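Local coordinates for HydG protein (Carboxydothermus hydrogenoformans, PDB 4RTB), which acts as a radical S-adenosylmethionine maturase of FeFe-hydrogenase, a CO/CN synthase that binds a [4Fe-4S] cluster and S-adenosylmethionine, at residues A[133-138]-A[173-178]; A[160-165]-A[194-199]; A[83-88]-A[336-341]. All blocks are in the same frame, centred on the assembly; numbering follows the deposited sequence.

Contact 1 of 3, residues A[133-138]-A[173-178]; sequences EAVDEA and YSEVDI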
ATOM      1  N   GLU A 133      -1.948 -11.758 -23.535  1.00 97.51           N
ATOM      2  CA  GLU A 133      -0.890 -11.898 -22.536  1.00 96.04           C
ATOM      3  C   GLU A 133      -1.335 -11.401 -21.162  1.00 97.31           C
ATOM      4  O   GLU A 133      -1.184 -12.109 -20.163  1.00 96.98           O
ATOM      5  CB  GLU A 133       0.373 -11.155 -22.988  1.00 93.44           C
ATOM      6  CG  GLU A 133       1.310 -12.000 -23.845  1.00 98.60           C
ATOM      7  CD  GLU A 133       2.181 -11.166 -24.769  1.00102.25           C
ATOM      8  OE1 GLU A 133       2.783 -11.747 -25.697  0.80102.71           O
ATOM      9  OE2 GLU A 133       2.262  -9.935 -24.572  0.71102.06           O
ATOM     10  N   ALA A 134      -1.882 -10.190 -21.115  1.00 95.09           N
ATOM     11  CA  ALA A 134      -2.367  -9.614 -19.865  1.00 91.65           C
ATOM     12  C   ALA A 134      -3.452 -10.484 -19.230  1.00 89.42           C
ATOM     13  O   ALA A 134      -3.406 -10.776 -18.029  1.00 90.42           O
ATOM     14  CB  ALA A 134      -2.889  -8.206 -20.101  1.00 89.25           C
ATOM     15  N   VAL A 135      -4.423 -10.896 -20.042  1.00 86.67           N
ATOM     16  CA  VAL A 135      -5.493 -11.768 -19.567  1.00 85.71           C
ATOM     17  C   VAL A 135      -4.935 -13.087 -19.027  1.00 90.05           C
ATOM     18  O   VAL A 135      -5.391 -13.589 -17.996  1.00 90.91           O
ATOM     19  CB  VAL A 135      -6.522 -12.046 -20.686  1.00 79.64           C
ATOM     20  CG1 VAL A 135      -7.241 -13.371 -20.461  1.00 80.32           C
ATOM     21  CG2 VAL A 135      -7.520 -10.900 -20.781  1.00 72.37           C
ATOM     22  N   ASP A 136      -3.934 -13.632 -19.712  1.00 95.32           N
ATOM     23  CA  ASP A 136      -3.309 -14.881 -19.283  1.00 98.19           C
ATOM     24  C   ASP A 136      -2.595 -14.698 -17.948  1.00 98.92           C
ATOM     25  O   ASP A 136      -2.576 -15.604 -17.112  1.00 99.74           O
ATOM     26  CB  ASP A 136      -2.330 -15.383 -20.342  1.00107.18           C
ATOM     27  CG  ASP A 136      -2.547 -16.843 -20.690  1.00114.53           C
ATOM     28  OD1 ASP A 136      -1.552 -17.595 -20.732  1.00118.47           O
ATOM     29  OD2 ASP A 136      -3.709 -17.234 -20.931  1.00114.71           O
ATOM     30  N   GLU A 137      -2.003 -13.522 -17.765  1.00 97.10           N
ATOM     31  CA  GLU A 137      -1.376 -13.158 -16.499  1.00 93.69           C
ATOM     32  C   GLU A 137      -2.417 -13.107 -15.385  1.00 88.36           C
ATOM     33  O   GLU A 137      -2.172 -13.567 -14.267  1.00 84.65           O
ATOM     34  CB  GLU A 137      -0.665 -11.808 -16.621  1.00 99.11           C
ATOM     35  CG  GLU A 137       0.542 -11.814 -17.548  1.00105.33           C
ATOM     36  CD  GLU A 137       1.715 -12.583 -16.974  1.00105.25           C
ATOM     37  OE1 GLU A 137       2.466 -12.001 -16.164  1.00104.94           O
ATOM     38  OE2 GLU A 137       1.887 -13.768 -17.331  1.00104.60           O
ATOM     39  N   ALA A 138      -3.581 -12.547 -15.701  1.00 88.27           N
ATOM     40  CA  ALA A 138      -4.684 -12.497 -14.747  1.00 86.88           C
ATOM     41  C   ALA A 138      -5.141 -13.908 -14.378  1.00 86.48           C
ATOM     42  O   ALA A 138      -5.468 -14.183 -13.220  1.00 88.38           O
ATOM     43  CB  ALA A 138      -5.841 -11.689 -15.313  1.00 87.15           C
ATOM     44  N   TYR A 173     -11.968  -8.382 -16.252  1.00 78.01           N
ATOM     45  CA  TYR A 173     -13.185  -8.560 -15.460  1.00 77.63           C
ATOM     46  C   TYR A 173     -14.090  -9.658 -16.013  1.00 85.66           C
ATOM     47  O   TYR A 173     -14.706 -10.403 -15.251  1.00 86.51           O
ATOM     48  CB  TYR A 173     -13.977  -7.255 -15.379  1.00 79.08           C
ATOM     49  CG  TYR A 173     -13.600  -6.371 -14.216  1.00 82.60           C
ATOM     50  CD1 TYR A 173     -13.761  -6.806 -12.907  1.00 88.97           C
ATOM     51  CD2 TYR A 173     -13.102  -5.093 -14.426  1.00 85.06           C
ATOM     52  CE1 TYR A 173     -13.422  -5.997 -11.839  1.00 89.95           C
ATOM     53  CE2 TYR A 173     -12.762  -4.277 -13.367  1.00 88.91           C
ATOM     54  CZ  TYR A 173     -12.925  -4.733 -12.075  1.00 90.41           C
ATOM     55  OH  TYR A 173     -12.583  -3.921 -11.020  1.00 87.95           O
ATOM     56  N   SER A 174     -14.172  -9.757 -17.334  1.00 92.08           N
ATOM     57  CA  SER A 174     -15.105 -10.695 -17.945  1.00 98.28           C
ATOM     58  C   SER A 174     -14.511 -12.097 -18.089  1.00 98.34           C
ATOM     59  O   SER A 174     -15.165 -13.086 -17.762  1.00 97.87           O
ATOM     60  CB  SER A 174     -15.563 -10.173 -19.307  1.00103.09           C
ATOM     61  OG  SER A 174     -16.764 -10.809 -19.715  1.00107.23           O
ATOM     62  N   GLU A 175     -13.273 -12.176 -18.567  1.00 99.17           N
ATOM     63  CA  GLU A 175     -12.623 -13.461 -18.821  1.00101.54           C
ATOM     64  C   GLU A 175     -12.079 -14.134 -17.561  1.00101.06           C
ATOM     65  O   GLU A 175     -11.927 -15.354 -17.524  1.00102.90           O
ATOM     66  CB  GLU A 175     -11.484 -13.286 -19.830  1.00103.58           C
ATOM     67  CG  GLU A 175     -11.823 -13.717 -21.248  1.00109.79           C
ATOM     68  CD  GLU A 175     -10.800 -13.231 -22.260  1.00111.24           C
ATOM     69  OE1 GLU A 175      -9.941 -14.036 -22.681  1.00112.49           O
ATOM     70  OE2 GLU A 175     -10.859 -12.040 -22.633  1.00109.28           O
ATOM     71  N   VAL A 176     -11.771 -13.342 -16.538  1.00 98.30           N
ATOM     72  CA  VAL A 176     -11.169 -13.878 -15.318  1.00 97.35           C
ATOM     73  C   VAL A 176     -12.025 -13.562 -14.092  1.00 97.15           C
ATOM     74  O   VAL A 176     -12.806 -12.612 -14.103  1.00102.94           O
ATOM     75  CB  VAL A 176      -9.746 -13.318 -15.098  1.00 96.51           C
ATOM     76  CG1 VAL A 176      -8.944 -14.229 -14.177  1.00 93.41           C
ATOM     77  CG2 VAL A 176      -9.029 -13.153 -16.427  1.00 97.03           C
ATOM     78  N   ASP A 177     -11.876 -14.362 -13.041  1.00 90.80           N
ATOM     79  CA  ASP A 177     -12.594 -14.125 -11.795  1.00 88.89           C
ATOM     80  C   ASP A 177     -11.793 -13.222 -10.857  1.00 84.11           C
ATOM     81  O   ASP A 177     -11.307 -13.663  -9.820  1.00 81.61           O
ATOM     82  CB  ASP A 177     -12.919 -15.447 -11.097  1.00 93.48           C
ATOM     83  CG  ASP A 177     -13.736 -15.252  -9.834  1.00 99.49           C
ATOM     84  OD1 ASP A 177     -14.564 -14.315  -9.802  1.00102.79           O
ATOM     85  OD2 ASP A 177     -13.543 -16.022  -8.869  1.00 99.71           O
ATOM     86  N   ILE A 178     -11.655 -11.955 -11.229  1.00 87.10           N
ATOM     87  CA  ILE A 178     -10.962 -10.995 -10.380  1.00 83.98           C
ATOM     88  C   ILE A 178     -11.966 -10.081  -9.689  1.00 89.68           C
ATOM     89  O   ILE A 178     -12.739  -9.381 -10.344  1.00 99.47           O
ATOM     90  CB  ILE A 178      -9.956 -10.148 -11.178  1.00 80.15           C
ATOM     91  CG1 ILE A 178      -8.983 -11.057 -11.928  1.00 78.57           C
ATOM     92  CG2 ILE A 178      -9.199  -9.214 -10.251  1.00 77.16           C
ATOM     93  CD1 ILE A 178      -8.256 -12.033 -11.031  1.00 73.92           C
TER
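The backbones of 133-138 and 173-178 draw nearest at two places, V135 to E175 (CA to CA 7.4 Å) and A138 to V176 (6.7 Å). Helix 131-144 meets the C-terminal end of helix 158-175 here, two successive outer helices of the radical SAM β/α barrel, and V176 is the first residue to leave helical geometry. Its side chain faces both V135 and A138. CG1 stands anti to the backbone N (chi1 -159°) and lies 3.6 Å from the O of A138, while V176 CG2 touches the CB of A138 at 3.7 Å. A looser apolar approach joins V135 CG1 to V176 CG2 at 4.4 Å. With an alanine at V176 both methyls go, and the A138 methyl would probably lose its partner in this segment, leaving a gap between helix and turn. E175 runs extended beyond CG and crosses V135 at about a right angle; its carboxylate oxygen OE1 sits 3.6 Å from V135 CG1, a van der Waals contact without a hydrogen bond. D177, centre of an inverse gamma turn, points away and forms a salt bridge with R142 of helix 131-144. I178 adds the last touch, its CD1 4.1 Å from the O of A138.

Contact 2 of 3, residues A[160-165]-A[194-199]; sequences KTLSYL and ERLKKL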
ATOM      1  N   LYS A 160      -2.981   6.962 -25.033  1.00 79.38           N
ATOM      2  CA  LYS A 160      -2.368   5.653 -25.211  1.00 88.13           C
ATOM      3  C   LYS A 160      -2.781   4.688 -24.102  1.00 93.52           C
ATOM      4  O   LYS A 160      -3.512   3.713 -24.338  1.00102.04           O
ATOM      5  CB  LYS A 160      -0.844   5.783 -25.238  1.00 90.23           C
ATOM      6  CG  LYS A 160      -0.181   5.397 -26.549  1.00 95.87           C
ATOM      7  CD  LYS A 160       0.980   4.442 -26.291  1.00 99.30           C
ATOM      8  CE  LYS A 160       1.897   4.320 -27.499  1.00107.49           C
ATOM      9  NZ  LYS A 160       3.007   3.358 -27.243  1.00109.01           N
ATOM     10  N   THR A 161      -2.308   4.981 -22.891  1.00 86.25           N
ATOM     11  CA  THR A 161      -2.550   4.141 -21.725  1.00 85.98           C
ATOM     12  C   THR A 161      -4.029   3.919 -21.490  1.00 83.92           C
ATOM     13  O   THR A 161      -4.452   2.809 -21.183  1.00 88.45           O
ATOM     14  CB  THR A 161      -1.961   4.751 -20.440  1.00 87.77           C
ATOM     15  OG1 THR A 161      -2.737   5.891 -20.049  1.00 92.78           O
ATOM     16  CG2 THR A 161      -0.527   5.170 -20.650  1.00 86.30           C
ATOM     17  N   LEU A 162      -4.814   4.980 -21.629  1.00 77.76           N
ATOM     18  CA  LEU A 162      -6.231   4.880 -21.320  1.00 77.92           C
ATOM     19  C   LEU A 162      -6.989   4.043 -22.339  1.00 83.94           C
ATOM     20  O   LEU A 162      -7.946   3.370 -21.981  1.00 87.58           O
ATOM     21  CB  LEU A 162      -6.850   6.267 -21.208  1.00 74.56           C
ATOM     22  CG  LEU A 162      -6.530   6.927 -19.870  1.00 76.14           C
ATOM     23  CD1 LEU A 162      -7.158   8.291 -19.805  1.00 73.30           C
ATOM     24  CD2 LEU A 162      -7.012   6.055 -18.718  1.00 81.26           C
ATOM     25  N   SER A 163      -6.570   4.071 -23.599  1.00 87.75           N
ATOM     26  CA  SER A 163      -7.186   3.200 -24.596  1.00 91.31           C
ATOM     27  C   SER A 163      -6.817   1.747 -24.300  1.00 91.73           C
ATOM     28  O   SER A 163      -7.678   0.852 -24.266  1.00 93.30           O
ATOM     29  CB  SER A 163      -6.741   3.592 -26.002  1.00 89.16           C
ATOM     30  OG  SER A 163      -6.813   4.996 -26.171  1.00 87.16           O
ATOM     31  N   TYR A 164      -5.520   1.544 -24.082  1.00 87.41           N
ATOM     32  CA  TYR A 164      -4.951   0.257 -23.692  1.00 79.54           C
ATOM     33  C   TYR A 164      -5.737  -0.399 -22.551  1.00 82.94           C
ATOM     34  O   TYR A 164      -6.173  -1.552 -22.652  1.00 84.97           O
ATOM     35  CB  TYR A 164      -3.488   0.471 -23.297  1.00 79.05           C
ATOM     36  CG  TYR A 164      -2.701  -0.769 -22.956  1.00 90.01           C
ATOM     37  CD1 TYR A 164      -2.320  -1.031 -21.645  1.00 90.01           C
ATOM     38  CD2 TYR A 164      -2.312  -1.664 -23.943  1.00 93.60           C
ATOM     39  CE1 TYR A 164      -1.587  -2.155 -21.325  1.00 91.35           C
ATOM     40  CE2 TYR A 164      -1.577  -2.794 -23.632  1.00 96.77           C
ATOM     41  CZ  TYR A 164      -1.216  -3.032 -22.321  1.00 96.15           C
ATOM     42  OH  TYR A 164      -0.488  -4.157 -22.000  1.00 92.94           O
ATOM     43  N   LEU A 165      -5.927   0.354 -21.473  1.00 78.47           N
ATOM     44  CA  LEU A 165      -6.680  -0.123 -20.321  1.00 82.60           C
ATOM     45  C   LEU A 165      -8.164  -0.258 -20.642  1.00 85.34           C
ATOM     46  O   LEU A 165      -8.844  -1.134 -20.107  1.00 84.42           O
ATOM     47  CB  LEU A 165      -6.487   0.817 -19.128  1.00 81.56           C
ATOM     48  CG  LEU A 165      -5.107   0.809 -18.469  1.00 74.89           C
ATOM     49  CD1 LEU A 165      -5.035   1.840 -17.355  1.00 69.56           C
ATOM     50  CD2 LEU A 165      -4.787  -0.575 -17.936  1.00 75.42           C
ATOM     51  N   GLU A 194     -12.314  10.642 -15.763  1.00 78.36           N
ATOM     52  CA  GLU A 194     -13.687  10.344 -16.158  1.00 76.70           C
ATOM     53  C   GLU A 194     -13.723   9.098 -17.034  1.00 77.70           C
ATOM     54  O   GLU A 194     -14.681   8.326 -16.991  1.00 78.57           O
ATOM     55  CB  GLU A 194     -14.320  11.525 -16.895  1.00 83.76           C
ATOM     56  CG  GLU A 194     -14.968  12.552 -15.982  1.00 89.95           C
ATOM     57  N   ARG A 195     -12.677   8.909 -17.829  1.00 79.36           N
ATOM     58  CA  ARG A 195     -12.571   7.725 -18.671  1.00 80.11           C
ATOM     59  C   ARG A 195     -12.277   6.501 -17.815  1.00 83.13           C
ATOM     60  O   ARG A 195     -12.780   5.410 -18.087  1.00 90.94           O
ATOM     61  CB  ARG A 195     -11.485   7.907 -19.740  1.00 78.23           C
ATOM     62  CG  ARG A 195     -11.861   8.872 -20.862  1.00 78.96           C
ATOM     63  CD  ARG A 195     -10.727   9.053 -21.868  1.00 79.14           C
ATOM     64  NE  ARG A 195     -10.458   7.839 -22.635  1.00 77.15           N
ATOM     65  CZ  ARG A 195      -9.462   7.711 -23.508  1.00 77.56           C
ATOM     66  NH1 ARG A 195      -9.292   6.569 -24.163  1.00 77.40           N
ATOM     67  NH2 ARG A 195      -8.632   8.723 -23.725  1.00 78.97           N
ATOM     68  N   LEU A 196     -11.474   6.691 -16.773  1.00 81.47           N
ATOM     69  CA  LEU A 196     -11.052   5.585 -15.921  1.00 75.92           C
ATOM     70  C   LEU A 196     -12.189   5.093 -15.028  1.00 71.15           C
ATOM     71  O   LEU A 196     -12.332   3.891 -14.810  1.00 67.94           O
ATOM     72  CB  LEU A 196      -9.853   5.997 -15.064  1.00 74.13           C
ATOM     73  CG  LEU A 196      -9.039   4.832 -14.495  1.00 66.46           C
ATOM     74  CD1 LEU A 196      -8.470   3.986 -15.624  1.00 68.22           C
ATOM     75  CD2 LEU A 196      -7.930   5.332 -13.580  1.00 59.65           C
ATOM     76  N   LYS A 197     -12.996   6.024 -14.525  1.00 71.60           N
ATOM     77  CA  LYS A 197     -14.138   5.684 -13.680  1.00 69.73           C
ATOM     78  C   LYS A 197     -15.123   4.765 -14.411  1.00 78.21           C
ATOM     79  O   LYS A 197     -15.821   3.969 -13.779  1.00 79.05           O
ATOM     80  CB  LYS A 197     -14.850   6.956 -13.205  1.00 68.40           C
ATOM     81  CG  LYS A 197     -15.932   6.726 -12.160  1.00 67.47           C
ATOM     82  N   LYS A 198     -15.168   4.867 -15.739  1.00 83.07           N
ATOM     83  CA  LYS A 198     -16.038   4.018 -16.551  1.00 83.22           C
ATOM     84  C   LYS A 198     -15.532   2.580 -16.631  1.00 82.27           C
ATOM     85  O   LYS A 198     -16.284   1.668 -16.980  1.00 81.90           O
ATOM     86  CB  LYS A 198     -16.178   4.587 -17.965  1.00 84.95           C
ATOM     87  CG  LYS A 198     -17.007   5.861 -18.065  1.00 87.80           C
ATOM     88  N   LEU A 199     -14.255   2.381 -16.319  1.00 81.59           N
ATOM     89  CA  LEU A 199     -13.644   1.058 -16.400  1.00 83.66           C
ATOM     90  C   LEU A 199     -13.956   0.215 -15.171  1.00 80.48           C
ATOM     91  O   LEU A 199     -13.592  -0.963 -15.111  1.00 76.77           O
ATOM     92  CB  LEU A 199     -12.132   1.175 -16.578  1.00 83.70           C
ATOM     93  CG  LEU A 199     -11.667   1.818 -17.885  1.00 84.75           C
ATOM     94  CD1 LEU A 199     -10.164   1.656 -18.059  1.00 87.09           C
ATOM     95  CD2 LEU A 199     -12.416   1.223 -19.066  1.00 80.84           C
TER
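A bend at chi3 (67°) turns the end of R195 toward helix 158-175 and lays its guanidinium over L162, while L196 keeps CG anti to its backbone N (chi1 -160°), which carries CD1 across to the same leucine. These are neighbouring outer helices of the radical SAM β/α barrel, 158-175 and 190-197, with strand 180-184 between them in sequence. L162 CB sits over the centre of the R195 guanidinium plane, 3.8 Å from its CZ, and thus covers one face with hydrocarbon. S163 OG lies in that plane, at the edge, 3.6 Å from R195 NH1, but no hydrogen bond joins them: S163 OG bonds to the D159 carbonyl one turn earlier, and R195 NH1 makes its salt bridge with E166. The arginine charge is therefore paired along helix 158-175, with L162 as its apolar floor. Deeper in, leucines take over. L162 and L196 cross at about a right angle, with L162 CD2 4.0 Å from L196 CD1. L165 CD1 approaches that L196 methyl more loosely, at 4.4 Å. The side chain of L165 comes within about 4 Å of that of M153, a residue that binds S-adenosylmethionine, and so stands behind the site, about 10 Å from the bound cofactor. L199 completes the leucine cluster, its CD1 3.9 Å from L165 CB and 3.7 Å from the O of L165.

Contact 3 of 3, residues A[83-88]-A[336-341]; sequences QARKVK and LVELGV
K88 lies over the end of helix 330-339, its CG 3.6 Å from the CA of G340, where the helix gives way to loop. In this β/α barrel helix 74-91 comes just before strand 95-105 and helix 330-339 just before strand 343-345, and those two strands pair, so the helices meet outside this pairing of strands far apart in the chain. K88 starts with CG anti to the backbone N (chi1 -166°) and bends at chi2 and chi4, which brings NZ to the V337 carbonyl. That hydrogen bond is 2.9 Å from K88 NZ to V337 O, with a C=O...N angle of 145° and the donor tilted 15° from the carbonyl plane; it gives a late-helix oxygen a charged donor. G340 has a positive phi, at which a side chain would run into the O of L339. One turn earlier, the backbones come close enough for a CA-H...O contact from R85 CA to E338 O, 3.6 Å. R85 and E338 make a long salt bridge, NE to OE1 3.6 Å, with the oxygen well out of the guanidinium plane and no N-H aimed at it. A84 turns its CB toward the helix end, 3.3 Å from the O of L339.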
ATOM      1  N   GLN A  83       0.895   1.056  21.436  1.00 89.66           N
ATOM      2  CA  GLN A  83      -0.304   1.729  20.946  1.00 89.09           C
ATOM      3  C   GLN A  83      -0.641   1.339  19.509  1.00 87.07           C
ATOM      4  O   GLN A  83      -1.810   1.135  19.175  1.00 85.35           O
ATOM      5  CB  GLN A  83      -0.146   3.245  21.045  1.00 85.63           C
ATOM      6  CG  GLN A  83      -0.888   3.855  22.214  1.00 86.72           C
ATOM      7  CD  GLN A  83      -2.380   3.594  22.152  1.00 81.57           C
ATOM      8  OE1 GLN A  83      -2.981   3.610  21.078  1.00 74.46           O
ATOM      9  NE2 GLN A  83      -2.986   3.345  23.309  1.00 82.62           N
ATOM     10  N   ALA A  84       0.382   1.238  18.665  1.00 86.43           N
ATOM     11  CA  ALA A  84       0.186   0.861  17.269  1.00 84.90           C
ATOM     12  C   ALA A  84      -0.487  -0.507  17.152  1.00 84.80           C
ATOM     13  O   ALA A  84      -1.485  -0.657  16.436  1.00 79.51           O
ATOM     14  CB  ALA A  84       1.512   0.865  16.527  1.00 80.99           C
ATOM     15  N   ARG A  85       0.058  -1.494  17.861  1.00 83.65           N
ATOM     16  CA  ARG A  85      -0.504  -2.843  17.854  1.00 81.70           C
ATOM     17  C   ARG A  85      -1.925  -2.836  18.404  1.00 69.34           C
ATOM     18  O   ARG A  85      -2.800  -3.556  17.903  1.00 68.88           O
ATOM     19  CB  ARG A  85       0.368  -3.809  18.669  1.00 82.27           C
ATOM     20  CG  ARG A  85       1.819  -3.907  18.205  1.00 86.19           C
ATOM     21  CD  ARG A  85       2.577  -5.041  18.901  1.00 95.24           C
ATOM     22  NE  ARG A  85       3.935  -5.173  18.375  1.00103.24           N
ATOM     23  CZ  ARG A  85       5.037  -5.204  19.119  1.00105.21           C
ATOM     24  NH1 ARG A  85       4.955  -5.126  20.441  1.00 99.73           N
ATOM     25  NH2 ARG A  85       6.224  -5.320  18.538  1.00108.71           N
ATOM     26  N   LYS A  86      -2.156  -2.021  19.430  1.00 77.96           N
ATOM     27  CA  LYS A  86      -3.482  -1.964  20.034  1.00 83.05           C
ATOM     28  C   LYS A  86      -4.510  -1.437  19.036  1.00 76.29           C
ATOM     29  O   LYS A  86      -5.602  -1.991  18.904  1.00 73.70           O
ATOM     30  CB  LYS A  86      -3.477  -1.101  21.296  1.00 90.10           C
ATOM     31  CG  LYS A  86      -4.658  -1.371  22.211  1.00 97.99           C
ATOM     32  CD  LYS A  86      -4.206  -1.617  23.639  0.07105.44           C
ATOM     33  CE  LYS A  86      -4.040  -0.311  24.391  1.00109.33           C
ATOM     34  NZ  LYS A  86      -5.351   0.364  24.597  1.00111.16           N
ATOM     35  N   VAL A  87      -4.143  -0.375  18.326  1.00 75.63           N
ATOM     36  CA  VAL A  87      -5.008   0.239  17.323  1.00 78.07           C
ATOM     37  C   VAL A  87      -5.282  -0.691  16.138  1.00 76.75           C
ATOM     38  O   VAL A  87      -6.439  -0.863  15.713  1.00 67.14           O
ATOM     39  CB  VAL A  87      -4.388   1.551  16.807  1.00 83.68           C
ATOM     40  CG1 VAL A  87      -5.145   2.069  15.597  1.00 66.96           C
ATOM     41  CG2 VAL A  87      -4.353   2.592  17.917  1.00 85.91           C
ATOM     42  N   LYS A  88      -4.214  -1.288  15.612  1.00 66.62           N
ATOM     43  CA  LYS A  88      -4.337  -2.218  14.496  1.00 65.34           C
ATOM     44  C   LYS A  88      -5.250  -3.376  14.874  1.00 81.23           C
ATOM     45  O   LYS A  88      -6.072  -3.814  14.066  1.00 65.08           O
ATOM     46  CB  LYS A  88      -2.962  -2.737  14.063  1.00 68.07           C
ATOM     47  CG  LYS A  88      -2.958  -3.444  12.707  1.00 76.20           C
ATOM     48  CD  LYS A  88      -3.192  -4.943  12.843  1.00 83.19           C
ATOM     49  CE  LYS A  88      -3.623  -5.559  11.519  1.00 83.33           C
ATOM     50  NZ  LYS A  88      -2.639  -5.312  10.434  1.00 80.05           N
ATOM     51  N   LEU A 336       5.616  -5.749  10.918  1.00 70.27           N
ATOM     52  CA  LEU A 336       4.947  -4.592  10.339  1.00 65.73           C
ATOM     53  C   LEU A 336       3.447  -4.845  10.253  1.00 67.28           C
ATOM     54  O   LEU A 336       2.647  -3.931  10.459  1.00 68.52           O
ATOM     55  CB  LEU A 336       5.521  -4.268   8.958  1.00 67.93           C
ATOM     56  CG  LEU A 336       7.010  -3.909   8.939  1.00 64.19           C
ATOM     57  CD1 LEU A 336       7.531  -3.817   7.514  1.00 59.02           C
ATOM     58  CD2 LEU A 336       7.267  -2.615   9.696  1.00 61.78           C
ATOM     59  N   VAL A 337       3.065  -6.084   9.955  1.00 68.64           N
ATOM     60  CA  VAL A 337       1.651  -6.440   9.976  1.00 72.54           C
ATOM     61  C   VAL A 337       1.101  -6.275  11.398  1.00 75.74           C
ATOM     62  O   VAL A 337      -0.008  -5.767  11.581  1.00 74.33           O
ATOM     63  CB  VAL A 337       1.405  -7.881   9.468  1.00 69.19           C
ATOM     64  CG1 VAL A 337      -0.063  -8.248   9.592  1.00 64.93           C
ATOM     65  CG2 VAL A 337       1.866  -8.020   8.021  1.00 61.02           C
ATOM     66  N   GLU A 338       1.884  -6.682  12.398  1.00 79.04           N
ATOM     67  CA  GLU A 338       1.515  -6.483  13.803  1.00 86.45           C
ATOM     68  C   GLU A 338       1.313  -5.004  14.141  1.00 81.69           C
ATOM     69  O   GLU A 338       0.403  -4.650  14.896  1.00 77.24           O
ATOM     70  CB  GLU A 338       2.583  -7.071  14.741  1.00 91.06           C
ATOM     71  CG  GLU A 338       2.390  -8.533  15.143  1.00100.62           C
ATOM     72  CD  GLU A 338       3.573  -9.085  15.937  1.00108.65           C
ATOM     73  OE1 GLU A 338       3.895  -8.533  17.013  1.00108.81           O
ATOM     74  OE2 GLU A 338       4.185 -10.075  15.478  1.00108.30           O
ATOM     75  N   LEU A 339       2.163  -4.146  13.580  1.00 76.18           N
ATOM     76  CA  LEU A 339       2.210  -2.744  13.991  1.00 75.36           C
ATOM     77  C   LEU A 339       1.307  -1.786  13.204  1.00 83.37           C
ATOM     78  O   LEU A 339       1.180  -0.620  13.581  1.00 85.04           O
ATOM     79  CB  LEU A 339       3.650  -2.232  13.923  1.00 71.26           C
ATOM     80  CG  LEU A 339       4.446  -2.275  15.229  1.00 79.28           C
ATOM     81  CD1 LEU A 339       4.861  -3.695  15.569  1.00 91.60           C
ATOM     82  CD2 LEU A 339       5.656  -1.364  15.150  1.00 82.10           C
ATOM     83  N   GLY A 340       0.690  -2.247  12.118  1.00 84.01           N
ATOM     84  CA  GLY A 340      -0.242  -1.388  11.404  1.00 80.76           C
ATOM     85  C   GLY A 340      -0.616  -1.746   9.976  1.00 78.91           C
ATOM     86  O   GLY A 340      -1.706  -1.404   9.513  1.00 76.82           O
ATOM     87  N   VAL A 341       0.292  -2.416   9.274  1.00 74.49           N
ATOM     88  CA  VAL A 341       0.073  -2.810   7.885  1.00 65.01           C
ATOM     89  C   VAL A 341      -1.192  -3.651   7.730  1.00 70.42           C
ATOM     90  O   VAL A 341      -1.397  -4.611   8.468  1.00 78.01           O
ATOM     91  CB  VAL A 341       1.283  -3.599   7.342  1.00 60.37           C
ATOM     92  CG1 VAL A 341       0.952  -4.261   6.015  1.00 50.99           C
ATOM     93  CG2 VAL A 341       2.495  -2.690   7.217  1.00 52.65           C
TER

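From the N terminus, the chain enters contact 3 first at helix 74-91, and that contact does not close until 336-341, 248 residues on, so its loop encloses both others. Inside it, 133-138 opens contact 1 and 160-165 opens contact 2 before 173-178 closes the first and 194-199 the second; the two loops therefore cross. Helix 158-175 serves both, joining helix 131-144 at its C-terminal end and helix 190-197 nearer its start. Their centres lie about 17 Å apart, and Y173 packs against the L199 carbonyl between them. Contact 3 sits on the opposite side of the chain's centre, where it joins helix 74-91, ahead of strand 95-105, to helix 330-339 in the C-terminal half of the barrel.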